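Local coordinates for protein inositol 2-dehydrogenase/D-chiro-inositol 3-dehydrogenase (Lactobacillus casei, PDB 4MJL) that oxidises myo-inositol and D-chiro-inositol to their keto forms, using NAD as the hydride acceptor, at residues Ala81-Ser86 with Glu300-Val305. Sequence-based numbering, arbitrary orientation.
Sequences AVFVVS and EFIDEV. Unlike the reference sequence in segment 300-305: Glu304 (reference Gln). With NAD (nicotinamide-adenine-dinucleotide), chain E.
Phe301 of helix 291-306 reaches across to Ala81 and Phe83 on strand 81-84, a central strand of the parallel Rossmann sheet that carries NAD. The helix comes late in the chain, in sequence of the C-terminal alpha/beta domain family, and packs on a face of the nucleotide-binding sheet; its residues 300-305 run nearly antiparallel to strand 81-84 (156°), the axes of these two segments 10.8 Å apart at closest approach.

Traced outward from its CB, which points toward the strand, Phe301 has CG anti to the backbone N (chi1 174°), and this carries the ring away from the helix. CD2 then meets Phe83 CZ at 4.0 Å, CE2 touches both Phe83 CE1 and Ala81 CB, and CZ ends beside that same Ala81 methyl, which sits at the ring's edge. Val305 CG2 lies over one face of the Phe301 ring, 3.8 Å from its plane and nearer the margin than the centre. The ring planes of Phe83 and Phe301 stand almost perpendicular, at 88°, but meet obliquely. Phe106 of strand 104-107 joins them, stacked on Phe83 and edge-to-face with Phe301. A serine in place of Phe301 would probably leave a gap beside Ala81 and let the Phe83 ring shift.

Beyond the strand's C-terminal end, Val85 and Ser86 line the cofactor pocket, where Ser86 CB lies 3.5 Å from NAD C5A of the adenine. Back at the helix, Ile302 CD1 approaches the edge of the Phe83 ring, 4.4 Å from Phe83 CE1.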
loop_
_atom_site.group_PDB
_atom_site.type_symbol
_atom_site.label_atom_id
_atom_site.label_comp_id
_atom_site.label_asym_id
_atom_site.label_seq_id
_atom_site.Cartn_x
_atom_site.Cartn_y
_atom_site.Cartn_z
ATOM N N ALA A 81 -25.575 8.519 36.435
ATOM C CA ALA A 81 -25.097 9.259 35.298
ATOM C C ALA A 81 -26.216 9.469 34.297
ATOM O O ALA A 81 -27.075 8.606 34.096
ATOM C CB ALA A 81 -23.926 8.499 34.639
ATOM N N VAL A 82 -26.213 10.623 33.668
ATOM C CA VAL A 82 -27.140 10.850 32.577
ATOM C C VAL A 82 -26.403 11.055 31.229
ATOM O O VAL A 82 -25.311 11.645 31.191
ATOM C CB VAL A 82 -28.101 12.038 32.837
ATOM C CG1 VAL A 82 -28.959 11.713 34.098
ATOM C CG2 VAL A 82 -27.324 13.282 33.042
ATOM N N PHE A 83 -27.033 10.523 30.169
ATOM C CA PHE A 83 -26.606 10.710 28.772
ATOM C C PHE A 83 -27.579 11.694 28.150
ATOM O O PHE A 83 -28.760 11.452 28.194
ATOM C CB PHE A 83 -26.655 9.383 28.028
ATOM C CG PHE A 83 -25.412 8.543 28.208
ATOM C CD1 PHE A 83 -25.062 8.073 29.442
ATOM C CD2 PHE A 83 -24.605 8.239 27.140
ATOM C CE1 PHE A 83 -23.909 7.298 29.603
ATOM C CE2 PHE A 83 -23.443 7.533 27.307
ATOM C CZ PHE A 83 -23.098 7.030 28.522
ATOM N N VAL A 84 -27.057 12.801 27.625
ATOM C CA VAL A 84 -27.889 13.849 27.015
ATOM C C VAL A 84 -27.704 13.713 25.527
ATOM O O VAL A 84 -26.648 14.046 25.007
ATOM C CB VAL A 84 -27.438 15.232 27.419
ATOM C CG1 VAL A 84 -28.375 16.296 26.769
ATOM C CG2 VAL A 84 -27.322 15.377 28.965
ATOM N N VAL A 85 -28.731 13.219 24.875
ATOM C CA VAL A 85 -28.710 12.873 23.464
ATOM C C VAL A 85 -29.904 13.455 22.695
ATOM O O VAL A 85 -30.414 12.844 21.756
ATOM C CB VAL A 85 -28.620 11.349 23.232
ATOM C CG1 VAL A 85 -27.854 11.078 21.889
ATOM C CG2 VAL A 85 -27.820 10.680 24.372
ATOM N N SER A 86 -30.341 14.616 23.139
ATOM C CA SER A 86 -31.460 15.338 22.526
ATOM C C SER A 86 -30.949 16.184 21.348
ATOM O O SER A 86 -29.747 16.148 21.002
ATOM C CB SER A 86 -32.133 16.191 23.609
ATOM O OG SER A 86 -31.231 17.018 24.282
ATOM N N GLU A 300 -15.159 3.997 28.634
ATOM C CA GLU A 300 -14.273 4.732 29.536
ATOM C C GLU A 300 -15.098 5.610 30.506
ATOM O O GLU A 300 -14.791 5.687 31.704
ATOM C CB GLU A 300 -13.356 5.649 28.728
ATOM C CG GLU A 300 -12.289 6.326 29.614
ATOM C CD GLU A 300 -11.480 7.339 28.857
ATOM O OE1 GLU A 300 -12.026 8.438 28.598
ATOM O OE2 GLU A 300 -10.323 7.046 28.533
ATOM N N PHE A 301 -16.134 6.280 29.994
ATOM C CA PHE A 301 -16.973 7.110 30.843
ATOM C C PHE A 301 -17.595 6.231 31.949
ATOM O O PHE A 301 -17.539 6.557 33.121
ATOM C CB PHE A 301 -18.048 7.783 30.005
ATOM C CG PHE A 301 -19.062 8.558 30.817
ATOM C CD1 PHE A 301 -18.749 9.867 31.267
ATOM C CD2 PHE A 301 -20.295 8.000 31.136
ATOM C CE1 PHE A 301 -19.684 10.594 32.035
ATOM C CE2 PHE A 301 -21.235 8.732 31.899
ATOM C CZ PHE A 301 -20.906 10.025 32.329
ATOM N N ILE A 302 -18.222 5.133 31.577
ATOM C CA ILE A 302 -18.802 4.239 32.560
ATOM C C ILE A 302 -17.752 3.774 33.584
ATOM O O ILE A 302 -18.063 3.682 34.774
ATOM C CB ILE A 302 -19.408 2.978 31.859
ATOM C CG1 ILE A 302 -20.662 3.352 31.039
ATOM C CG2 ILE A 302 -19.780 1.878 32.885
ATOM C CD1 ILE A 302 -21.685 4.266 31.836
ATOM N N ASP A 303 -16.548 3.416 33.142
ATOM C CA ASP A 303 -15.525 2.896 34.056
ATOM C C ASP A 303 -15.112 3.981 35.067
ATOM O O ASP A 303 -14.752 3.682 36.221
ATOM C CB ASP A 303 -14.268 2.492 33.269
ATOM C CG ASP A 303 -14.452 1.214 32.475
ATOM O OD1 ASP A 303 -15.481 0.528 32.634
ATOM O OD2 ASP A 303 -13.516 0.848 31.739
ATOM N N GLU A 304 -15.134 5.249 34.645
ATOM C CA GLU A 304 -14.823 6.342 35.576
ATOM C C GLU A 304 -15.933 6.502 36.596
ATOM O O GLU A 304 -15.665 6.671 37.781
ATOM C CB GLU A 304 -14.622 7.698 34.851
ATOM C CG GLU A 304 -13.325 7.743 34.045
ATOM C CD GLU A 304 -12.112 7.472 34.851
ATOM O OE1 GLU A 304 -11.440 6.415 34.644
ATOM O OE2 GLU A 304 -11.769 8.334 35.708
ATOM N N VAL A 305 -17.170 6.485 36.141
ATOM C CA VAL A 305 -18.300 6.646 37.035
ATOM C C VAL A 305 -18.316 5.497 38.048
ATOM O O VAL A 305 -18.562 5.707 39.247
ATOM C CB VAL A 305 -19.651 6.673 36.291
ATOM C CG1 VAL A 305 -20.780 6.806 37.333
ATOM C CG2 VAL A 305 -19.694 7.819 35.350
HETATM P PA NAD E . -32.609 12.565 16.641
HETATM O O1A NAD E . -33.392 13.707 16.209
HETATM O O2A NAD E . -32.839 11.302 16.096
HETATM O O5B NAD E . -32.962 12.278 18.134
HETATM C C5B NAD E . -33.166 13.249 19.076
HETATM C C4B NAD E . -34.194 12.800 20.117
HETATM O O4B NAD E . -34.231 13.779 21.101
HETATM C C3B NAD E . -35.626 12.793 19.577
HETATM O O3B NAD E . -36.275 11.604 19.883
HETATM C C2B NAD E . -36.247 14.040 20.164
HETATM O O2B NAD E . -37.642 13.983 20.354
HETATM C C1B NAD E . -35.571 14.064 21.485
HETATM N N9A NAD E . -35.588 15.361 22.136
HETATM C C8A NAD E . -35.459 16.506 21.550
HETATM N N7A NAD E . -35.425 17.498 22.410
HETATM C C5A NAD E . -35.546 16.965 23.602
HETATM C C6A NAD E . -35.633 17.447 24.960
HETATM N N6A NAD E . -35.545 18.709 25.260
HETATM N N1A NAD E . -35.706 16.547 25.911
HETATM C C2A NAD E . -35.813 15.285 25.689
HETATM N N3A NAD E . -35.768 14.781 24.481
HETATM C C4A NAD E . -35.649 15.566 23.418
HETATM O O3 NAD E . -31.124 13.076 16.652
HETATM P PN NAD E . -29.766 12.264 16.898
HETATM O O1N NAD E . -29.155 11.989 15.615
HETATM O O2N NAD E . -30.146 11.160 17.655
HETATM O O5D NAD E . -28.908 13.323 17.570
HETATM C C5D NAD E . -28.926 13.505 18.963
HETATM C C4D NAD E . -27.696 14.228 19.444
HETATM O O4D NAD E . -26.605 13.385 19.206
HETATM C C3D NAD E . -27.419 15.445 18.638
HETATM O O3D NAD E . -26.867 16.355 19.514
HETATM C C2D NAD E . -26.371 15.005 17.638
HETATM O O2D NAD E . -25.624 16.120 17.355
HETATM C C1D NAD E . -25.601 14.014 18.465
HETATM N N1N NAD E . -24.843 13.068 17.642
HETATM C C2N NAD E . -23.541 12.943 17.788
HETATM C C3N NAD E . -22.825 12.083 16.995
HETATM C C7N NAD E . -21.346 11.915 17.141
HETATM O O7N NAD E . -20.749 11.473 16.248
HETATM N N7N NAD E . -20.805 12.278 18.258
HETATM C C4N NAD E . -23.504 11.302 16.085
HETATM C C5N NAD E . -24.869 11.437 15.968
HETATM C C6N NAD E . -25.496 12.355 16.774
#